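Local coordinates for protein serine acetyltransferase (Bacteroides vulgatus ATCC 8482, PDB 3F1X) that probably transfers an acetyl group from acetyl-CoA to L-serine, the step that leads into cysteine biosynthesis, at residues T204-T209 and N222-Q227; Q227-G232 and V258-N263; P252-D257 and A264-R269. One frame throughout, in Å; residues are numbered along the deposited sequence.

Interaction 1: residues T204-T209 and N222-Q227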
loop_
_atom_site.group_PDB
_atom_site.type_symbol
_atom_site.label_atom_id
_atom_site.label_comp_id
_atom_site.label_asym_id
_atom_site.label_seq_id
_atom_site.Cartn_x
_atom_site.Cartn_y
_atom_site.Cartn_z
ATOM N N THR A 204 34.533 -5.934 -11.995
ATOM C CA THR A 204 34.113 -6.075 -10.616
ATOM C C THR A 204 34.451 -4.833 -9.806
ATOM O O THR A 204 35.446 -4.156 -10.062
ATOM C CB THR A 204 34.755 -7.323 -9.964
ATOM O OG1 THR A 204 34.128 -7.580 -8.702
ATOM C CG2 THR A 204 36.227 -7.110 -9.751
ATOM N N ILE A 205 33.587 -4.524 -8.849
ATOM C CA ILE A 205 33.775 -3.386 -7.965
ATOM C C ILE A 205 33.648 -3.950 -6.559
ATOM O O ILE A 205 32.610 -4.508 -6.203
ATOM C CB ILE A 205 32.692 -2.310 -8.191
ATOM C CG1 ILE A 205 32.873 -1.679 -9.578
ATOM C CG2 ILE A 205 32.773 -1.259 -7.094
ATOM C CD1 ILE A 205 31.773 -0.708 -9.982
ATOM N N ASP A 206 34.712 -3.831 -5.775
ATOM C CA ASP A 206 34.713 -4.347 -4.411
ATOM C C ASP A 206 34.205 -3.287 -3.436
ATOM O O ASP A 206 34.807 -2.224 -3.319
ATOM C CB ASP A 206 36.133 -4.758 -4.014
ATOM C CG ASP A 206 36.156 -5.968 -3.103
ATOM O OD1 ASP A 206 35.257 -6.088 -2.241
ATOM O OD2 ASP A 206 37.082 -6.796 -3.246
ATOM N N HIS A 207 33.111 -3.581 -2.738
ATOM C CA HIS A 207 32.529 -2.651 -1.769
ATOM C C HIS A 207 31.905 -1.499 -2.574
ATOM O O HIS A 207 30.682 -1.351 -2.597
ATOM C CB HIS A 207 33.624 -2.184 -0.806
ATOM C CG HIS A 207 34.434 -3.311 -0.235
ATOM N ND1 HIS A 207 33.880 -4.307 0.544
ATOM C CD2 HIS A 207 35.752 -3.603 -0.331
ATOM C CE1 HIS A 207 34.823 -5.158 0.908
ATOM N NE2 HIS A 207 35.969 -4.757 0.392
ATOM N N GLY A 208 32.745 -0.689 -3.214
ATOM C CA GLY A 208 32.255 0.348 -4.105
ATOM C C GLY A 208 31.698 1.712 -3.745
ATOM O O GLY A 208 31.594 2.551 -4.638
ATOM N N THR A 209 31.325 1.961 -2.497
ATOM C CA THR A 209 30.779 3.279 -2.148
ATOM C C THR A 209 31.767 4.384 -2.515
ATOM O O THR A 209 32.938 4.329 -2.152
ATOM C CB THR A 209 30.444 3.353 -0.650
ATOM O OG1 THR A 209 29.425 2.391 -0.361
ATOM C CG2 THR A 209 29.925 4.731 -0.268
ATOM N N ASN A 222 38.415 -7.798 -17.155
ATOM C CA ASN A 222 38.977 -8.265 -15.899
ATOM C C ASN A 222 39.549 -7.123 -15.070
ATOM O O ASN A 222 40.630 -7.243 -14.505
ATOM C CB ASN A 222 40.081 -9.295 -16.178
ATOM C CG ASN A 222 39.579 -10.498 -16.962
ATOM O OD1 ASN A 222 38.771 -11.287 -16.471
ATOM N ND2 ASN A 222 40.053 -10.638 -18.197
ATOM N N VAL A 223 38.829 -6.011 -15.004
ATOM C CA VAL A 223 39.292 -4.871 -14.221
ATOM C C VAL A 223 38.558 -4.839 -12.891
ATOM O O VAL A 223 37.376 -5.171 -12.821
ATOM C CB VAL A 223 39.055 -3.535 -14.970
ATOM C CG1 VAL A 223 39.502 -2.352 -14.105
ATOM C CG2 VAL A 223 39.821 -3.536 -16.288
ATOM N N LYS A 224 39.268 -4.452 -11.832
ATOM C CA LYS A 224 38.681 -4.385 -10.498
ATOM C C LYS A 224 38.939 -3.023 -9.872
ATOM O O LYS A 224 40.063 -2.535 -9.875
ATOM C CB LYS A 224 39.269 -5.475 -9.588
ATOM C CG LYS A 224 38.778 -5.382 -8.142
ATOM C CD LYS A 224 39.432 -6.408 -7.217
ATOM C CE LYS A 224 38.976 -7.824 -7.516
ATOM N NZ LYS A 224 39.414 -8.768 -6.438
ATOM N N LEU A 225 37.884 -2.420 -9.341
ATOM C CA LEU A 225 37.964 -1.115 -8.698
ATOM C C LEU A 225 37.470 -1.259 -7.266
ATOM O O LEU A 225 36.565 -2.046 -6.996
ATOM C CB LEU A 225 37.069 -0.112 -9.435
ATOM C CG LEU A 225 37.632 0.832 -10.504
ATOM C CD1 LEU A 225 38.649 0.146 -11.402
ATOM C CD2 LEU A 225 36.457 1.378 -11.302
ATOM N N TYR A 226 38.065 -0.500 -6.353
ATOM C CA TYR A 226 37.668 -0.527 -4.954
ATOM C C TYR A 226 36.868 0.729 -4.617
ATOM O O TYR A 226 36.732 1.631 -5.448
ATOM C CB TYR A 226 38.909 -0.621 -4.058
ATOM C CG TYR A 226 39.437 -2.029 -3.928
ATOM C CD1 TYR A 226 39.164 -2.786 -2.796
ATOM C CD2 TYR A 226 40.189 -2.613 -4.945
ATOM C CE1 TYR A 226 39.628 -4.106 -2.667
ATOM C CE2 TYR A 226 40.659 -3.936 -4.831
ATOM C CZ TYR A 226 40.374 -4.671 -3.692
ATOM O OH TYR A 226 40.818 -5.968 -3.570
ATOM N N GLN A 227 36.341 0.774 -3.397
ATOM C CA GLN A 227 35.557 1.907 -2.920
ATOM C C GLN A 227 36.312 3.227 -3.094
ATOM O O GLN A 227 37.542 3.272 -2.984
ATOM C CB GLN A 227 35.219 1.724 -1.431
ATOM C CG GLN A 227 36.453 1.560 -0.525
ATOM C CD GLN A 227 36.921 0.117 -0.393
ATOM O OE1 GLN A 227 36.581 -0.731 -1.211
ATOM N NE2 GLN A 227 37.716 -0.163 0.643
#

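Interaction 2: residues Q227-G232 and V258-N263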
loop_
_atom_site.group_PDB
_atom_site.type_symbol
_atom_site.label_atom_id
_atom_site.label_comp_id
_atom_site.label_asym_id
_atom_site.label_seq_id
_atom_site.Cartn_x
_atom_site.Cartn_y
_atom_site.Cartn_z
ATOM N N GLN A 227 36.341 0.774 -3.397
ATOM C CA GLN A 227 35.557 1.907 -2.920
ATOM C C GLN A 227 36.312 3.227 -3.094
ATOM O O GLN A 227 37.542 3.272 -2.984
ATOM C CB GLN A 227 35.219 1.724 -1.431
ATOM C CG GLN A 227 36.453 1.560 -0.525
ATOM C CD GLN A 227 36.921 0.117 -0.393
ATOM O OE1 GLN A 227 36.581 -0.731 -1.211
ATOM N NE2 GLN A 227 37.716 -0.163 0.643
ATOM N N GLY A 228 35.558 4.292 -3.361
ATOM C CA GLY A 228 36.125 5.622 -3.511
ATOM C C GLY A 228 36.969 5.918 -4.743
ATOM O O GLY A 228 37.505 7.018 -4.878
ATOM N N VAL A 229 37.102 4.958 -5.646
ATOM C CA VAL A 229 37.904 5.184 -6.836
ATOM C C VAL A 229 37.197 6.083 -7.841
ATOM O O VAL A 229 36.025 5.867 -8.168
ATOM C CB VAL A 229 38.266 3.853 -7.515
ATOM C CG1 VAL A 229 38.866 4.109 -8.889
ATOM C CG2 VAL A 229 39.249 3.097 -6.642
ATOM N N THR A 230 37.914 7.099 -8.317
ATOM C CA THR A 230 37.371 8.034 -9.302
ATOM C C THR A 230 38.113 7.956 -10.630
ATOM O O THR A 230 39.340 7.977 -10.662
ATOM C CB THR A 230 37.474 9.512 -8.821
ATOM O OG1 THR A 230 36.531 9.748 -7.773
ATOM C CG2 THR A 230 37.182 10.477 -9.976
ATOM N N LEU A 231 37.359 7.860 -11.721
ATOM C CA LEU A 231 37.922 7.863 -13.067
ATOM C C LEU A 231 37.249 9.095 -13.665
ATOM O O LEU A 231 36.172 9.001 -14.249
ATOM C CB LEU A 231 37.530 6.603 -13.847
ATOM C CG LEU A 231 37.840 5.250 -13.202
ATOM C CD1 LEU A 231 37.549 4.124 -14.191
ATOM C CD2 LEU A 231 39.288 5.196 -12.784
ATOM N N GLY A 232 37.864 10.259 -13.486
ATOM C CA GLY A 232 37.249 11.476 -13.983
ATOM C C GLY A 232 38.151 12.408 -14.753
ATOM O O GLY A 232 39.016 11.965 -15.505
ATOM N N VAL A 258 43.604 -4.620 -14.749
ATOM C CA VAL A 258 44.022 -3.527 -13.889
ATOM C C VAL A 258 43.269 -3.545 -12.559
ATOM O O VAL A 258 42.114 -3.965 -12.496
ATOM C CB VAL A 258 43.798 -2.170 -14.592
ATOM C CG1 VAL A 258 43.899 -1.024 -13.606
ATOM C CG2 VAL A 258 44.827 -1.994 -15.706
ATOM N N ILE A 259 43.941 -3.111 -11.498
ATOM C CA ILE A 259 43.330 -3.033 -10.179
ATOM C C ILE A 259 43.620 -1.641 -9.630
ATOM O O ILE A 259 44.757 -1.176 -9.686
ATOM C CB ILE A 259 43.927 -4.067 -9.190
ATOM C CG1 ILE A 259 43.723 -5.490 -9.707
ATOM C CG2 ILE A 259 43.258 -3.921 -7.827
ATOM C CD1 ILE A 259 44.346 -6.550 -8.805
ATOM N N VAL A 260 42.590 -0.971 -9.121
ATOM C CA VAL A 260 42.753 0.355 -8.536
ATOM C C VAL A 260 42.213 0.275 -7.113
ATOM O O VAL A 260 41.020 0.033 -6.904
ATOM C CB VAL A 260 41.957 1.426 -9.294
ATOM C CG1 VAL A 260 42.327 2.801 -8.763
ATOM C CG2 VAL A 260 42.228 1.329 -10.796
ATOM N N TYR A 261 43.085 0.469 -6.133
ATOM C CA TYR A 261 42.658 0.383 -4.751
ATOM C C TYR A 261 41.951 1.611 -4.215
ATOM O O TYR A 261 41.875 2.652 -4.862
ATOM C CB TYR A 261 43.834 0.019 -3.851
ATOM C CG TYR A 261 44.244 -1.415 -4.018
ATOM C CD1 TYR A 261 45.308 -1.764 -4.836
ATOM C CD2 TYR A 261 43.539 -2.432 -3.384
ATOM C CE1 TYR A 261 45.672 -3.105 -5.022
ATOM C CE2 TYR A 261 43.889 -3.773 -3.562
ATOM C CZ TYR A 261 44.961 -4.100 -4.383
ATOM O OH TYR A 261 45.339 -5.412 -4.549
ATOM N N SER A 262 41.453 1.452 -2.998
ATOM C CA SER A 262 40.680 2.448 -2.279
ATOM C C SER A 262 41.012 3.932 -2.412
ATOM O O SER A 262 42.145 4.362 -2.177
ATOM C CB SER A 262 40.658 2.071 -0.798
ATOM O OG SER A 262 39.743 2.895 -0.107
ATOM N N ASN A 263 39.985 4.696 -2.781
ATOM C CA ASN A 263 40.037 6.147 -2.925
ATOM C C ASN A 263 40.988 6.797 -3.929
ATOM O O ASN A 263 41.116 8.017 -3.933
ATOM C CB ASN A 263 40.252 6.791 -1.542
ATOM C CG ASN A 263 39.012 6.700 -0.662
ATOM O OD1 ASN A 263 37.906 6.839 -1.154
ATOM N ND2 ASN A 263 39.197 6.479 0.637
#

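Interaction 3: residues P252-D257 and A264-R269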
loop_
_atom_site.group_PDB
_atom_site.type_symbol
_atom_site.label_atom_id
_atom_site.label_comp_id
_atom_site.label_asym_id
_atom_site.label_seq_id
_atom_site.Cartn_x
_atom_site.Cartn_y
_atom_site.Cartn_z
ATOM N N PRO A 252 39.907 8.692 -18.298
ATOM C CA PRO A 252 40.906 7.618 -18.322
ATOM C C PRO A 252 40.571 6.361 -19.101
ATOM O O PRO A 252 39.410 6.051 -19.377
ATOM C CB PRO A 252 41.116 7.299 -16.837
ATOM C CG PRO A 252 40.710 8.569 -16.137
ATOM C CD PRO A 252 39.486 8.966 -16.915
ATOM N N ILE A 253 41.631 5.639 -19.435
ATOM C CA ILE A 253 41.536 4.380 -20.132
ATOM C C ILE A 253 42.261 3.359 -19.266
ATOM O O ILE A 253 43.441 3.531 -18.958
ATOM C CB ILE A 253 42.247 4.412 -21.493
ATOM C CG1 ILE A 253 41.620 5.468 -22.403
ATOM C CG2 ILE A 253 42.185 3.033 -22.128
ATOM C CD1 ILE A 253 42.293 5.568 -23.755
ATOM N N LEU A 254 41.556 2.321 -18.843
ATOM C CA LEU A 254 42.179 1.270 -18.049
ATOM C C LEU A 254 42.213 0.031 -18.918
ATOM O O LEU A 254 41.171 -0.431 -19.382
ATOM C CB LEU A 254 41.371 0.980 -16.773
ATOM C CG LEU A 254 41.643 1.831 -15.530
ATOM C CD1 LEU A 254 41.360 3.285 -15.837
ATOM C CD2 LEU A 254 40.775 1.332 -14.364
ATOM N N GLU A 255 43.408 -0.505 -19.147
ATOM C CA GLU A 255 43.547 -1.708 -19.961
ATOM C C GLU A 255 43.181 -2.933 -19.118
ATOM O O GLU A 255 42.840 -2.803 -17.936
ATOM C CB GLU A 255 44.978 -1.828 -20.496
ATOM C CG GLU A 255 45.452 -0.587 -21.246
ATOM C CD GLU A 255 46.736 -0.802 -22.042
ATOM O OE1 GLU A 255 47.628 -1.542 -21.576
ATOM O OE2 GLU A 255 46.861 -0.211 -23.134
ATOM N N ASP A 256 43.244 -4.116 -19.724
ATOM C CA ASP A 256 42.895 -5.355 -19.029
ATOM C C ASP A 256 43.697 -5.645 -17.763
ATOM O O ASP A 256 44.823 -5.173 -17.596
ATOM C CB ASP A 256 43.046 -6.566 -19.965
ATOM C CG ASP A 256 42.188 -6.462 -21.222
ATOM O OD1 ASP A 256 41.247 -5.644 -21.256
ATOM O OD2 ASP A 256 42.454 -7.217 -22.183
ATOM N N ASP A 257 43.086 -6.433 -16.879
ATOM C CA ASP A 257 43.705 -6.888 -15.632
ATOM C C ASP A 257 44.212 -5.795 -14.694
ATOM O O ASP A 257 45.147 -6.015 -13.930
ATOM C CB ASP A 257 44.858 -7.844 -15.969
ATOM C CG ASP A 257 44.397 -9.079 -16.741
ATOM O OD1 ASP A 257 45.261 -9.780 -17.312
ATOM O OD2 ASP A 257 43.180 -9.358 -16.776
ATOM N N ALA A 264 41.634 6.013 -4.785
ATOM C CA ALA A 264 42.546 6.591 -5.768
ATOM C C ALA A 264 41.792 7.396 -6.818
ATOM O O ALA A 264 40.694 7.027 -7.227
ATOM C CB ALA A 264 43.365 5.500 -6.445
ATOM N N THR A 265 42.391 8.498 -7.253
ATOM C CA THR A 265 41.778 9.356 -8.258
ATOM C C THR A 265 42.601 9.328 -9.546
ATOM O O THR A 265 43.787 9.630 -9.533
ATOM C CB THR A 265 41.695 10.830 -7.779
ATOM O OG1 THR A 265 41.050 10.900 -6.501
ATOM C CG2 THR A 265 40.911 11.672 -8.789
ATOM N N ILE A 266 41.973 8.950 -10.652
ATOM C CA ILE A 266 42.658 8.916 -11.946
ATOM C C ILE A 266 41.950 9.922 -12.845
ATOM O O ILE A 266 40.758 9.787 -13.101
ATOM C CB ILE A 266 42.571 7.519 -12.592
ATOM C CG1 ILE A 266 43.138 6.465 -11.637
ATOM C CG2 ILE A 266 43.352 7.502 -13.895
ATOM C CD1 ILE A 266 42.895 5.032 -12.079
ATOM N N LEU A 267 42.661 10.934 -13.331
ATOM C CA LEU A 267 41.982 11.909 -14.171
ATOM C C LEU A 267 42.698 12.367 -15.431
ATOM O O LEU A 267 43.928 12.400 -15.496
ATOM C CB LEU A 267 41.603 13.146 -13.357
ATOM C CG LEU A 267 42.735 14.051 -12.876
ATOM C CD1 LEU A 267 42.162 15.406 -12.507
ATOM C CD2 LEU A 267 43.449 13.413 -11.694
ATOM N N GLY A 268 41.894 12.727 -16.428
ATOM C CA GLY A 268 42.417 13.219 -17.691
ATOM C C GLY A 268 42.724 12.159 -18.727
ATOM O O GLY A 268 42.167 11.060 -18.706
ATOM N N ARG A 269 43.614 12.514 -19.648
ATOM C CA ARG A 269 44.043 11.621 -20.714
ATOM C C ARG A 269 45.094 10.698 -20.122
ATOM O O ARG A 269 46.280 10.801 -20.428
ATOM C CB ARG A 269 44.660 12.420 -21.863
ATOM C CG ARG A 269 45.100 11.567 -23.047
ATOM C CD ARG A 269 46.106 12.307 -23.910
ATOM N NE ARG A 269 47.331 12.595 -23.172
ATOM C CZ ARG A 269 48.172 11.668 -22.722
ATOM N NH1 ARG A 269 47.926 10.381 -22.937
ATOM N NH2 ARG A 269 49.259 12.027 -22.049
#

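Interaction 1: residues T204-T209 and N222-Q227
V223 and T204 meet through their backbones: the carbonyl O of V223 takes the N-H of T204 at an N-to-O distance of 3.1 Å, nearly along the C=O axis. K224 follows, its side chain running alongside that of T204 and pointing the same way. Methyl CG2 of T204 presses on CB of K224 at 3.5 Å, slightly tighter than ordinary carbon contact, and CG lies equally close. A bend at chi3 (-70°) swings CE of K224 back over the same methyl, 3.6 Å from T204 CG2; a long aliphatic stem suits this place because it covers the threonine before ending in charge. NZ stops 4.4 Å from D206 OD2, too far for a salt bridge, and makes a weak hydrogen bond to the O of G140. L225 hydrogen-bonds through both its backbone polar atoms: its N donates to T204 O, and its O accepts from D206 N at 2.8 Å. Such in-register parallel pairing joins strands 204-206 and 224-226 on successive coils of a left-handed parallel beta-helix, the hexapeptide-repeat domain of serine acetyltransferases. L225 and I205 point to one side of the sheet, where L225 touches V260 and L254. On the side of T204 and K224, the Y226 ring takes D206 CB over one face, 4.0 Å from its centroid, in a CH-pi contact, with carboxylate and ring planes 23° apart; Y226 also stacks with Y261. Last comes Q227, whose side chain lies beside H207 with amide and imidazole planes 79° apart. ND1 of H207 is held by D192 of a neighbouring subunit. G208 has backbone angles at which a side chain would strike I205 CG2.

Interaction 2: residues Q227-G232 and V258-N263
Q227 and N263 are tied by the single conventional hydrogen bond of this contact, from N263 N to Q227 O at 2.8 Å and close to straight (168° at the hydrogen). Two weaker CA-H...O contacts flank it: S262 CA lies 3.3 Å from the same Q227 O, and N263 CA approaches G228 O. A glycine is apt at G228 because OD1 of N263 sits 3.2 Å from G228 CA, just where a side chain would have to go. Backbones meeting in this way, turn above turn, are the corners of a left-handed beta-helix, at which each coil passes from one flat sheet to the next. Apolar contact comes from two valines, compact branched residues that fill the space inside this corner: CG1 of V229 meets CG1 of V260 at 3.7 Å, while V229 CG2, anti to its own carbonyl carbon, reaches within 3.2 Å of Y261 O. Among polar side chains, S262 OG rests 3.6 Å from Q227 CG and is hydrogen-bonded to T230 OG1 of a neighbouring subunit. An alanine in place of Q227 would probably open a gap beside S262 and leave the ring of H207 without its flanking neighbour. N263 ND2 crosses the subunit interface to bind the O of N263 in that neighbouring subunit.

Interaction 3: residues P252-D257 and A264-R269
P252 brings the one ring of this contact, saturated and puckered, and I266 meets it at its CB and CG atoms. Methyl CG2 of I266 lies 3.6 Å from P252 CG and 3.7 Å from CB, the two side chains crossing at a slant. The same CG also sits 3.3 Å from the carbonyl O of I266, while CD of the ring approaches G268 O at 3.8 Å. Nitrogen N of P252 stands 3.3 Å from G268 O but has no hydrogen to give, so the proline meets this backbone by packing alone. I266 keeps CD1 extended (chi2 171°), and that end comes to 4.4 Å from L254 CD1 in a looser apolar touch. A branched isoleucine thus serves two partners, the short methyl for the proline and the longer arm for the leucine. G268, at positive phi, turns the chain where a side chain would jam against the preceding carbonyl. Strands 253-254 and 265-267 belong to different sheets, and L254 and I266 both touch I272, so that I266, L254 and P252 line the apolar interior typical of a left-handed parallel beta-helix.

Interactions 1 and 2 lie about 7 Å apart between centres, interactions 2 and 3 about 9 Å, and 1 and 3 about 13 Å. Along the chain interaction 1 closes before the others, Q227 ending it and opening interaction 2, whereas the segments of 2 and 3 alternate. All three walls of the beta-helix take part. Strands 224-226 and 259-260 are neighbours in one sheet, 230-232 and 265-267 in a second, and 253-254 belongs to the third. Interaction 1 stacks one coil on the next, interaction 2 that second coil's corner on the third's, and interaction 3 spans two walls, L254 meeting L225 inside. The first two also face a neighbouring subunit, which links coil stacking to assembly.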